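Local coordinates for beta-lactamase Rm3 (Uncultured bacterium, PDB 5IQK), which hydrolyses beta-lactam antibiotics as a zinc-dependent subclass B3 metallo-beta-lactamase, a source of antibiotic resistance, at residues 204-207 with 208-212; 98-101 with 102-105; 226-229 with 230-233; 165-169 with 170-174; 64-67 with 68-71. All coordinates share one frame; numbering follows the deposited sequence.

Contact 1 (204-207 with 208-212)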
loop_
_atom_site.group_PDB
_atom_site.type_symbol
_atom_site.label_atom_id
_atom_site.label_comp_id
_atom_site.label_asym_id
_atom_site.label_seq_id
_atom_site.Cartn_x
_atom_site.Cartn_y
_atom_site.Cartn_z
ATOM N N LEU A 204 -1.640 16.505 -0.330
ATOM C CA LEU A 204 -1.970 15.948 0.982
ATOM C C LEU A 204 -3.379 16.329 1.424
ATOM O O LEU A 204 -4.131 15.467 1.880
ATOM C CB LEU A 204 -0.952 16.396 2.037
ATOM C CG LEU A 204 0.403 15.681 2.101
ATOM C CD1 LEU A 204 1.371 16.460 2.978
ATOM C CD2 LEU A 204 0.251 14.250 2.620
ATOM N N ARG A 205 -3.746 17.604 1.285
ATOM C CA ARG A 205 -5.078 18.039 1.689
ATOM C C ARG A 205 -6.180 17.340 0.904
ATOM O O ARG A 205 -7.199 16.959 1.472
ATOM C CB ARG A 205 -5.252 19.558 1.538
ATOM C CG ARG A 205 -4.224 20.402 2.264
ATOM C CD ARG A 205 -4.457 20.364 3.761
ATOM N NE ARG A 205 -3.515 21.206 4.490
ATOM C CZ ARG A 205 -3.288 21.094 5.793
ATOM N NH1 ARG A 205 -3.938 20.173 6.498
ATOM N NH2 ARG A 205 -2.409 21.893 6.390
ATOM N N HIS A 206 -5.988 17.192 -0.403
ATOM C CA HIS A 206 -7.012 16.582 -1.231
ATOM C C HIS A 206 -7.075 15.069 -0.942
ATOM O O HIS A 206 -8.150 14.465 -1.017
ATOM C CB HIS A 206 -6.772 16.885 -2.716
ATOM C CG HIS A 206 -7.892 16.446 -3.615
ATOM N ND1 HIS A 206 -9.030 17.201 -3.798
ATOM C CD2 HIS A 206 -8.037 15.353 -4.402
ATOM C CE1 HIS A 206 -9.840 16.578 -4.638
ATOM N NE2 HIS A 206 -9.255 15.461 -5.027
ATOM N N SER A 207 -5.927 14.464 -0.653
ATOM C CA SER A 207 -5.872 13.043 -0.271
ATOM C C SER A 207 -6.593 12.810 1.053
ATOM O O SER A 207 -7.331 11.835 1.190
ATOM C CB SER A 207 -4.423 12.544 -0.175
ATOM O OG SER A 207 -3.854 12.475 -1.470
ATOM N N PHE A 208 -6.377 13.699 2.022
ATOM C CA PHE A 208 -7.126 13.664 3.287
ATOM C C PHE A 208 -8.639 13.658 3.027
ATOM O O PHE A 208 -9.388 12.890 3.636
ATOM C CB PHE A 208 -6.765 14.855 4.183
ATOM C CG PHE A 208 -5.332 14.866 4.676
ATOM C CD1 PHE A 208 -4.540 13.730 4.641
ATOM C CD2 PHE A 208 -4.795 16.031 5.197
ATOM C CE1 PHE A 208 -3.225 13.759 5.103
ATOM C CE2 PHE A 208 -3.491 16.068 5.667
ATOM C CZ PHE A 208 -2.699 14.935 5.623
ATOM N N GLU A 209 -9.082 14.528 2.121
ATOM C CA GLU A 209 -10.484 14.629 1.755
ATOM C C GLU A 209 -10.980 13.343 1.101
ATOM O O GLU A 209 -12.074 12.872 1.387
ATOM C CB GLU A 209 -10.678 15.788 0.781
ATOM C CG GLU A 209 -10.420 17.167 1.355
ATOM C CD GLU A 209 -10.226 18.207 0.271
ATOM O OE1 GLU A 209 -10.410 17.860 -0.912
ATOM O OE2 GLU A 209 -9.936 19.374 0.605
ATOM N N THR A 210 -10.161 12.796 0.207
ATOM C CA THR A 210 -10.514 11.596 -0.544
ATOM C C THR A 210 -10.678 10.394 0.371
ATOM O O THR A 210 -11.692 9.691 0.330
ATOM C CB THR A 210 -9.443 11.265 -1.598
ATOM O OG1 THR A 210 -9.447 12.271 -2.615
ATOM C CG2 THR A 210 -9.716 9.907 -2.238
ATOM N N LEU A 211 -9.678 10.172 1.208
ATOM C CA LEU A 211 -9.669 8.984 2.042
ATOM C C LEU A 211 -10.744 9.037 3.119
ATOM O O LEU A 211 -11.372 8.012 3.413
ATOM C CB LEU A 211 -8.286 8.777 2.669
ATOM C CG LEU A 211 -7.220 8.162 1.751
ATOM C CD1 LEU A 211 -5.837 8.282 2.368
ATOM C CD2 LEU A 211 -7.550 6.688 1.481
ATOM N N GLU A 212 -11.000 10.218 3.675
ATOM C CA GLU A 212 -11.899 10.286 4.823
ATOM C C GLU A 212 -13.364 10.061 4.454
ATOM O O GLU A 212 -14.180 9.764 5.326
ATOM C CB GLU A 212 -11.768 11.631 5.548
ATOM C CG GLU A 212 -12.414 12.798 4.822
ATOM C CD GLU A 212 -12.106 14.131 5.484
ATOM O OE1 GLU A 212 -11.503 14.119 6.578
ATOM O OE2 GLU A 212 -12.464 15.184 4.911
#
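The ring of F208 has L204 O, one turn back, over one face, displaced toward the rim and 3.1 Å from F208 CG. The same oxygen accepts F208 N at 2.9 Å in a nearly straight bond, N-H...O angle 166°, and L204 CB reaches F208 CZ. On this packed flank V254 and R258 of helix 249-269 touch F208, V254 also meets L211, and S207, whose backbone oxygen accepts L211 N at 2.9 Å, turns its OG to the carbonyl of P153.

The other flank is looser and faces solvent. H206 holds CG anti to its backbone N (chi1 -172°), which swings the imidazole out beside the residues one turn on. E209 crosses it at about a right angle, OE1 3.3 Å from H206 ND1, with the carboxylate and ring planes 69° apart. T210 draws closer to the backbone: its N donates to H206 O at 2.9 Å, and OG1 lies 3.0 Å from that same oxygen. Such i to i+3 and i+4 spacing, one side buried and one polar, is that of an amphipathic alpha-helix, here the connecting helix of the beta-alpha-beta unit of strand 171-178, helix 200-212 and strand 218-221.

Contact 2 (98-101 with 102-105); sequences AASP and SAAL
S100 and A103 meet through a side-chain-to-backbone hydrogen bond: S100 OG accepts A103 N at 2.9 Å with an N-H...O angle of 162°. The hydroxyl is brought there by a chi1 of 69°, which sets OG between the backbone N and the carbonyl carbon and carries it over the start of the helix, where A103 CB also comes within 3.2 Å. Its further partner is the carbonyl of G158, so the buried hydroxyl has two hydrogen-bond partners, A103 N and G158 O.

Backbone bonds continue the turn. A104 N donates to S100 O at 2.8 Å. A longer, weak bond runs from L105 N to P101 O. S100 is thus the N-cap of helix 101-109, at the point where strand 96-99 passes into the helix of a beta-alpha-beta unit that ends in strand 131-133.

Apolar contacts fill the angle between strand and helix. The methyl of A99 points toward the first turn and lies 4.2 Å from A103 CB and 4.4 Å from A104 CB. Beyond this trio, M131 and L133 of strand 131-133 touch A104, while N75 is met by both A99 and A103.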
loop_
_atom_site.group_PDB
_atom_site.type_symbol
_atom_site.label_atom_id
_atom_site.label_comp_id
_atom_site.label_asym_id
_atom_site.label_seq_id
_atom_site.Cartn_x
_atom_site.Cartn_y
_atom_site.Cartn_z
ATOM N N ALA A 98 0.047 -2.686 -11.977
ATOM C CA ALA A 98 -0.638 -1.412 -12.173
ATOM C C ALA A 98 -0.157 -0.388 -11.146
ATOM O O ALA A 98 -0.087 -0.674 -9.951
ATOM C CB ALA A 98 -2.146 -1.589 -12.085
ATOM N N ALA A 99 0.169 0.802 -11.628
ATOM C CA ALA A 99 0.668 1.873 -10.776
ATOM C C ALA A 99 0.279 3.204 -11.377
ATOM O O ALA A 99 -0.036 3.277 -12.567
ATOM C CB ALA A 99 2.167 1.780 -10.619
ATOM N N SER A 100 0.322 4.260 -10.571
ATOM C CA SER A 100 0.018 5.600 -11.078
ATOM C C SER A 100 1.053 6.019 -12.119
ATOM O O SER A 100 2.160 5.483 -12.155
ATOM C CB SER A 100 -0.009 6.617 -9.933
ATOM O OG SER A 100 1.296 6.818 -9.412
ATOM N N PRO A 101 0.697 6.983 -12.976
ATOM C CA PRO A 101 1.672 7.487 -13.948
ATOM C C PRO A 101 2.966 7.924 -13.265
ATOM O O PRO A 101 4.053 7.600 -13.743
ATOM C CB PRO A 101 0.940 8.668 -14.580
ATOM C CG PRO A 101 -0.493 8.248 -14.526
ATOM C CD PRO A 101 -0.653 7.523 -13.219
ATOM N N SER A 102 2.850 8.594 -12.128
ATOM C CA SER A 102 4.050 9.056 -11.425
ATOM C C SER A 102 4.827 7.887 -10.792
ATOM O O SER A 102 6.040 7.793 -10.956
ATOM C CB SER A 102 3.692 10.096 -10.369
ATOM O OG SER A 102 4.833 10.415 -9.585
ATOM N N ALA A 103 4.140 7.001 -10.078
ATOM C CA ALA A 103 4.816 5.857 -9.462
ATOM C C ALA A 103 5.451 4.955 -10.529
ATOM O O ALA A 103 6.520 4.385 -10.321
ATOM C CB ALA A 103 3.839 5.048 -8.591
ATOM N N ALA A 104 4.794 4.835 -11.680
ATOM C CA ALA A 104 5.288 3.957 -12.738
ATOM C C ALA A 104 6.646 4.413 -13.250
ATOM O O ALA A 104 7.449 3.600 -13.715
ATOM C CB ALA A 104 4.297 3.896 -13.889
ATOM N N LEU A 105 6.885 5.713 -13.194
ATOM C CA LEU A 105 8.193 6.240 -13.556
ATOM C C LEU A 105 9.250 5.729 -12.588
ATOM O O LEU A 105 10.337 5.327 -13.011
ATOM C CB LEU A 105 8.186 7.766 -13.574
ATOM C CG LEU A 105 7.360 8.443 -14.665
ATOM C CD1 LEU A 105 7.365 9.943 -14.429
ATOM C CD2 LEU A 105 7.915 8.103 -16.037
#

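Contact 3 (226-229 with 230-233)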
loop_
_atom_site.group_PDB
_atom_site.type_symbol
_atom_site.label_atom_id
_atom_site.label_comp_id
_atom_site.label_asym_id
_atom_site.label_seq_id
_atom_site.Cartn_x
_atom_site.Cartn_y
_atom_site.Cartn_z
ATOM N N ALA A 226 -0.065 1.571 11.101
ATOM C CA ALA A 226 -0.786 2.845 10.969
ATOM C C ALA A 226 -2.304 2.625 10.956
ATOM O O ALA A 226 -3.076 3.580 11.032
ATOM C CB ALA A 226 -0.354 3.594 9.719
ATOM N N SER A 227 -2.731 1.374 10.835
ATOM C CA SER A 227 -4.156 1.058 10.966
ATOM C C SER A 227 -4.372 0.069 12.104
ATOM O O SER A 227 -5.396 -0.616 12.157
ATOM C CB SER A 227 -4.725 0.500 9.658
ATOM O OG SER A 227 -4.146 -0.750 9.302
ATOM N N GLN A 228 -3.401 0.001 13.014
ATOM C CA GLN A 228 -3.481 -0.853 14.212
ATOM C C GLN A 228 -3.751 -2.318 13.872
ATOM O O GLN A 228 -4.519 -3.008 14.573
ATOM C CB GLN A 228 -4.566 -0.353 15.171
ATOM C CG GLN A 228 -4.375 1.096 15.633
ATOM C CD GLN A 228 -4.933 2.082 14.623
ATOM O OE1 GLN A 228 -6.026 1.877 14.090
ATOM N NE2 GLN A 228 -4.182 3.149 14.340
ATOM N N LEU A 229 -3.114 -2.810 12.812
ATOM C CA LEU A 229 -3.436 -4.154 12.328
ATOM C C LEU A 229 -3.061 -5.229 13.337
ATOM O O LEU A 229 -3.737 -6.267 13.409
ATOM C CB LEU A 229 -2.753 -4.440 10.990
ATOM C CG LEU A 229 -3.179 -5.729 10.280
ATOM C CD1 LEU A 229 -4.690 -5.759 10.073
ATOM C CD2 LEU A 229 -2.461 -5.881 8.950
ATOM N N TRP A 230 -1.989 -5.022 14.099
ATOM C CA TRP A 230 -1.568 -6.078 15.022
ATOM C C TRP A 230 -2.431 -6.116 16.278
ATOM O O TRP A 230 -2.651 -7.197 16.838
ATOM C CB TRP A 230 -0.075 -5.934 15.351
ATOM C CG TRP A 230 0.757 -5.852 14.110
ATOM C CD1 TRP A 230 1.803 -4.997 13.876
ATOM C CD2 TRP A 230 0.578 -6.610 12.891
ATOM N NE1 TRP A 230 2.294 -5.192 12.606
ATOM C CE2 TRP A 230 1.562 -6.167 11.981
ATOM C CE3 TRP A 230 -0.306 -7.630 12.492
ATOM C CZ2 TRP A 230 1.685 -6.701 10.695
ATOM C CZ3 TRP A 230 -0.185 -8.155 11.213
ATOM C CH2 TRP A 230 0.807 -7.688 10.329
ATOM N N GLN A 231 -2.962 -4.973 16.705
ATOM C CA GLN A 231 -3.959 -4.985 17.778
ATOM C C GLN A 231 -5.217 -5.721 17.302
ATOM O O GLN A 231 -5.788 -6.558 18.019
ATOM C CB GLN A 231 -4.339 -3.578 18.229
ATOM C CG GLN A 231 -3.213 -2.804 18.926
ATOM C CD GLN A 231 -2.380 -1.987 17.955
ATOM O OE1 GLN A 231 -2.193 -2.365 16.797
ATOM N NE2 GLN A 231 -1.879 -0.852 18.425
ATOM N N ARG A 232 -5.647 -5.379 16.094
ATOM C CA ARG A 232 -6.828 -5.983 15.467
ATOM C C ARG A 232 -6.660 -7.492 15.296
ATOM O O ARG A 232 -7.576 -8.267 15.611
ATOM C CB ARG A 232 -7.071 -5.296 14.112
ATOM C CG ARG A 232 -7.615 -3.883 14.286
ATOM C CD ARG A 232 -7.467 -3.012 13.039
ATOM N NE ARG A 232 -8.279 -3.402 11.896
ATOM C CZ ARG A 232 -7.939 -3.136 10.638
ATOM N NH1 ARG A 232 -6.799 -2.504 10.372
ATOM N NH2 ARG A 232 -8.729 -3.505 9.654
ATOM N N LEU A 233 -5.491 -7.910 14.808
ATOM C CA LEU A 233 -5.176 -9.335 14.666
ATOM C C LEU A 233 -5.231 -10.064 16.000
ATOM O O LEU A 233 -5.808 -11.147 16.086
ATOM C CB LEU A 233 -3.801 -9.547 14.027
ATOM C CG LEU A 233 -3.361 -11.012 13.877
ATOM C CD1 LEU A 233 -4.322 -11.768 12.943
ATOM C CD2 LEU A 233 -1.946 -11.106 13.344
#
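R232 reaches back over the start of its own helix to S227, and nearly every atom of the arginine side chain finds backbone on the way. CB lies against the carbonyl oxygens of Q228 and L229, and CG comes within 3.2 Å of Q228 O, the oxygen that also accepts R232 N in a bond of 3.0 Å. At CD the chain is in contact with two carbonyls, S227 O and Q228 O, each 3.3 Å away. There it bends (chi3 68°), which turns the guanidinium back toward the loop. NH1 then donates to S227 O at 3.0 Å, a somewhat bent bond with an N-H...O angle of 145°, the oxygen lying 22° out of the guanidinium plane. One face of the group carries L229 CD1, 3.9 Å from NH1. The tip is fixed further by the carbonyls of L219, which takes NH1, and F244, which takes NH2. With L229 over one face of the indole, its other methyl, CD2, packs 3.9 Å from W230 CZ3, and W230 NE1 is hydrogen-bonded to the carbonyl of K29. The arrangement is that of a helix N-terminus, with Q228 at the N-cap of helix 229-239, tied by R232 to strand 218-221 and the loop that follows it.

Contact 4 (165-169 with 170-174)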
loop_
_atom_site.group_PDB
_atom_site.type_symbol
_atom_site.label_atom_id
_atom_site.label_comp_id
_atom_site.label_asym_id
_atom_site.label_seq_id
_atom_site.Cartn_x
_atom_site.Cartn_y
_atom_site.Cartn_z
ATOM N N GLN A 165 -14.763 -4.737 -2.928
ATOM C CA GLN A 165 -15.658 -5.394 -1.982
ATOM C C GLN A 165 -15.277 -6.854 -1.810
ATOM O O GLN A 165 -14.843 -7.503 -2.755
ATOM C CB GLN A 165 -17.123 -5.311 -2.442
ATOM C CG GLN A 165 -17.634 -3.915 -2.690
ATOM C CD GLN A 165 -19.148 -3.838 -2.665
ATOM O OE1 GLN A 165 -19.843 -4.841 -2.868
ATOM N NE2 GLN A 165 -19.670 -2.644 -2.405
ATOM N N SER A 166 -15.433 -7.352 -0.591
ATOM C CA SER A 166 -15.251 -8.767 -0.305
ATOM C C SER A 166 -16.481 -9.251 0.433
ATOM O O SER A 166 -17.017 -8.539 1.282
ATOM C CB SER A 166 -13.990 -9.022 0.521
ATOM O OG SER A 166 -12.845 -9.022 -0.308
ATOM N N CYS A 167 -16.926 -10.455 0.090
ATOM C CA CYS A 167 -18.147 -11.029 0.648
ATOM C C CYS A 167 -17.883 -12.339 1.371
ATOM O O CYS A 167 -17.026 -13.115 0.956
ATOM C CB CYS A 167 -19.185 -11.242 -0.455
ATOM S SG CYS A 167 -19.672 -9.733 -1.351
ATOM N N ASP A 168 -18.635 -12.576 2.423
ATOM C CA ASP A 168 -18.569 -13.842 3.153
ATOM C C ASP A 168 -19.989 -14.360 3.074
ATOM O O ASP A 168 -20.682 -14.468 4.046
ATOM C CB ASP A 168 -18.088 -13.714 4.584
ATOM C CG ASP A 168 -16.911 -14.689 4.908
ATOM O OD1 ASP A 168 -17.105 -15.923 4.761
ATOM O OD2 ASP A 168 -15.797 -14.212 5.292
ATOM N N GLY A 169 -20.390 -14.645 1.850
ATOM C CA GLY A 169 -21.703 -15.150 1.477
ATOM C C GLY A 169 -22.625 -14.003 1.118
ATOM O O GLY A 169 -22.376 -13.312 0.129
ATOM N N PRO A 170 -23.691 -13.791 1.903
ATOM C CA PRO A 170 -24.601 -12.677 1.607
ATOM C C PRO A 170 -24.094 -11.310 2.083
ATOM O O PRO A 170 -24.538 -10.296 1.542
ATOM C CB PRO A 170 -25.887 -13.053 2.349
ATOM C CG PRO A 170 -25.482 -14.052 3.368
ATOM C CD PRO A 170 -24.257 -14.746 2.868
ATOM N N ARG A 171 -23.170 -11.266 3.040
ATOM C CA ARG A 171 -22.712 -9.969 3.547
ATOM C C ARG A 171 -21.461 -9.492 2.804
ATOM O O ARG A 171 -20.456 -10.202 2.736
ATOM C CB ARG A 171 -22.443 -10.073 5.051
ATOM C CG ARG A 171 -21.869 -8.833 5.711
ATOM C CD ARG A 171 -21.396 -9.169 7.119
ATOM N NE ARG A 171 -20.899 -8.005 7.846
ATOM C CZ ARG A 171 -20.061 -8.070 8.876
ATOM N NH1 ARG A 171 -19.624 -9.249 9.300
ATOM N NH2 ARG A 171 -19.649 -6.960 9.478
ATOM N N CYS A 172 -21.542 -8.288 2.242
ATOM C CA CYS A 172 -20.415 -7.646 1.583
ATOM C C CYS A 172 -19.831 -6.527 2.429
ATOM O O CYS A 172 -20.568 -5.785 3.074
ATOM C CB CYS A 172 -20.825 -7.103 0.213
ATOM S SG CYS A 172 -21.203 -8.437 -0.997
ATOM N N LEU A 173 -18.513 -6.404 2.434
ATOM C CA LEU A 173 -17.902 -5.287 3.127
ATOM C C LEU A 173 -17.032 -4.494 2.165
ATOM O O LEU A 173 -16.515 -5.042 1.190
ATOM C CB LEU A 173 -17.077 -5.771 4.317
ATOM C CG LEU A 173 -17.878 -6.361 5.475
ATOM C CD1 LEU A 173 -16.945 -6.743 6.604
ATOM C CD2 LEU A 173 -18.939 -5.382 5.947
ATOM N N ASN A 174 -16.895 -3.199 2.435
ATOM C CA ASN A 174 -16.013 -2.341 1.656
ATOM C C ASN A 174 -14.585 -2.399 2.182
ATOM O O ASN A 174 -14.328 -2.074 3.343
ATOM C CB ASN A 174 -16.529 -0.900 1.652
ATOM C CG ASN A 174 -17.918 -0.788 1.068
ATOM O OD1 ASN A 174 -18.180 -1.304 -0.014
ATOM N ND2 ASN A 174 -18.822 -0.132 1.790
#
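C167 and C172 both hold SG anti to the carbonyl carbon (chi1 near -60° in each), and from a directly opposed pair of CA atoms 4.2 Å apart this brings the two sulfurs together on one face of the hairpin. C167 SG and C172 SG are covalently joined at 2.0 Å across this non-hydrogen-bonded pair, with a disulfide torsion of 86°.

The next non-hydrogen-bonded pair, Q165 with N174, lies on the same face. Its side chains run alongside each other in the same direction with their amide planes 51° apart, joined by a weak hydrogen bond from Q165 NE2 to N174 OD1 of 3.1 Å. Between these pairs the backbones of S166 and L173 exchange two hydrogen bonds, S166 N to L173 O at 3.1 Å and L173 N to S166 O at 2.9 Å.

On the opposite face, S166 and L173 are buried against F20 of strand 17-20, and S166 OG hydrogen-bonds to T23 and N22. The extended R171 has L173 CD1 over one face of its guanidinium, toward the rim. Toward the exposed turn at G169 and P170, D168 N still donates to R171 O at 3.0 Å. This is an antiparallel beta-hairpin, strand 160-168 with strand 171-178, stapled near its tip by a cross-strand disulfide.

Contact 5 (64-67 with 68-71); sequences GFRI and EDVK
The guanidinium of R66 has E68 over one face, with E68 CB above the plane toward the rim and OE1 on it as well. The carboxylate of E68 lies almost parallel to the guanidinium, their planes 14° apart, and OE1 comes to 3.5 Å from R66 NE. OE1 sits well off the guanidinium plane, so the attraction in this salt bridge is electrostatic and not a directed hydrogen bond. D69 presents its carboxylate at 83° to the same group, and D69 OD1 makes only a long salt bridge, 4.0 Å from R66 NH1. Bends in both chains make this overlap possible: R66 turns at chi3 and E68 at chi2 (85°), which folds the glutamate back over the arginine.

A water ties the backbone to this network, accepting from R66 N at 2.9 Å and donating to D69 OD2 at 2.6 Å; it also lies at the ring edge of F65. R66 stands just before, and E68 and D69 within, a short 3-10 turn that carries the chain into strand 70-74, following a Schellman motif at G64 that ends the preceding helix. Two backbone bonds build the turn, D69 N to R66 O at 3.0 Å and V70 N to I67 O at 3.1 Å.

On the buried side, I67 CD1 meets V70 CG2 at 4.0 Å. I67 packs further on L89 of helix 86-93 and I60 of helix 53-62, while V70 touches L44 of the adjacent strand 42-45 and L35 of strand 34-36.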
loop_
_atom_site.group_PDB
_atom_site.type_symbol
_atom_site.label_atom_id
_atom_site.label_comp_id
_atom_site.label_asym_id
_atom_site.label_seq_id
_atom_site.Cartn_x
_atom_site.Cartn_y
_atom_site.Cartn_z
ATOM N N GLY A 64 -2.366 -21.611 1.087
ATOM C CA GLY A 64 -2.895 -22.588 0.153
ATOM C C GLY A 64 -3.134 -22.033 -1.239
ATOM O O GLY A 64 -3.866 -22.638 -2.029
ATOM N N PHE A 65 -2.521 -20.888 -1.548
ATOM C CA PHE A 65 -2.614 -20.329 -2.895
ATOM C C PHE A 65 -1.259 -20.353 -3.594
ATOM O O PHE A 65 -0.261 -20.762 -3.002
ATOM C CB PHE A 65 -3.176 -18.903 -2.843
ATOM C CG PHE A 65 -4.535 -18.815 -2.204
ATOM C CD1 PHE A 65 -5.660 -19.310 -2.862
ATOM C CD2 PHE A 65 -4.690 -18.267 -0.938
ATOM C CE1 PHE A 65 -6.917 -19.245 -2.279
ATOM C CE2 PHE A 65 -5.943 -18.193 -0.349
ATOM C CZ PHE A 65 -7.061 -18.686 -1.023
ATOM N N ARG A 66 -1.220 -19.898 -4.844
ATOM C CA ARG A 66 0.014 -19.927 -5.629
ATOM C C ARG A 66 0.305 -18.586 -6.298
ATOM O O ARG A 66 -0.604 -17.933 -6.803
ATOM C CB ARG A 66 -0.042 -21.009 -6.703
ATOM C CG ARG A 66 -0.388 -22.395 -6.185
ATOM C CD ARG A 66 -0.622 -23.348 -7.333
ATOM N NE ARG A 66 0.593 -23.547 -8.119
ATOM C CZ ARG A 66 0.626 -23.587 -9.448
ATOM N NH1 ARG A 66 -0.498 -23.466 -10.148
ATOM N NH2 ARG A 66 1.781 -23.775 -10.077
ATOM N N ILE A 67 1.579 -18.200 -6.309
ATOM C CA ILE A 67 2.006 -16.961 -6.958
ATOM C C ILE A 67 1.703 -17.065 -8.451
ATOM O O ILE A 67 1.430 -16.070 -9.113
ATOM C CB ILE A 67 3.514 -16.685 -6.730
ATOM C CG1 ILE A 67 3.917 -15.325 -7.322
ATOM C CG2 ILE A 67 4.371 -17.810 -7.300
ATOM C CD1 ILE A 67 3.191 -14.171 -6.692
ATOM N N GLU A 68 1.692 -18.297 -8.964
ATOM C CA GLU A 68 1.435 -18.538 -10.373
ATOM C C GLU A 68 0.008 -18.154 -10.746
ATOM O O GLU A 68 -0.307 -17.975 -11.920
ATOM C CB GLU A 68 1.688 -20.017 -10.719
ATOM C CG GLU A 68 3.152 -20.431 -10.667
ATOM C CD GLU A 68 3.612 -20.814 -9.267
ATOM O OE1 GLU A 68 2.777 -20.821 -8.334
ATOM O OE2 GLU A 68 4.817 -21.096 -9.097
ATOM N N ASP A 69 -0.862 -18.049 -9.748
ATOM C CA ASP A 69 -2.264 -17.738 -10.001
ATOM C C ASP A 69 -2.573 -16.255 -9.821
ATOM O O ASP A 69 -3.705 -15.822 -10.021
ATOM C CB ASP A 69 -3.163 -18.577 -9.099
ATOM C CG ASP A 69 -3.123 -20.054 -9.463
ATOM O OD1 ASP A 69 -2.949 -20.360 -10.659
ATOM O OD2 ASP A 69 -3.261 -20.899 -8.561
ATOM N N VAL A 70 -1.569 -15.484 -9.420
ATOM C CA VAL A 70 -1.721 -14.037 -9.361
ATOM C C VAL A 70 -1.741 -13.479 -10.775
ATOM O O VAL A 70 -0.806 -13.683 -11.537
ATOM C CB VAL A 70 -0.591 -13.392 -8.541
ATOM C CG1 VAL A 70 -0.579 -11.863 -8.727
ATOM C CG2 VAL A 70 -0.749 -13.755 -7.084
ATOM N N LYS A 71 -2.804 -12.773 -11.133
ATOM C CA LYS A 71 -2.928 -12.293 -12.507
ATOM C C LYS A 71 -2.816 -10.776 -12.609
ATOM O O LYS A 71 -2.685 -10.234 -13.700
ATOM C CB LYS A 71 -4.236 -12.788 -13.105
ATOM C CG LYS A 71 -4.234 -14.318 -13.202
ATOM C CD LYS A 71 -5.316 -14.890 -14.076
ATOM C CE LYS A 71 -5.282 -16.414 -13.994
ATOM N NZ LYS A 71 -3.880 -16.924 -13.926
HETATM O O HOH W 1 -3.834 -20.205 -6.093
#

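Followed from the N terminus, the contacts come in series, each closing before the next opens, with none nested or crossed. Contact 5 turns the chain from helix 53-62 into strand 70-74, and contact 2 leads out of the neighbouring strand 96-99 into helix 101-109, both on the seven-stranded sheet. Contact 4 closes the hairpin of strands 160-168 and 171-178 in the five-stranded sheet. The two sheets belong to the alpha-beta/beta-alpha sandwich of metallo-beta-lactamases. From that hairpin the chain proceeds to helix 200-212, which holds contact 1, and returns through strand 218-221 to contact 3 at the start of helix 229-239. Contacts 1 and 5 lie on opposite sides of the chain's centre, their centres about 33 Å apart.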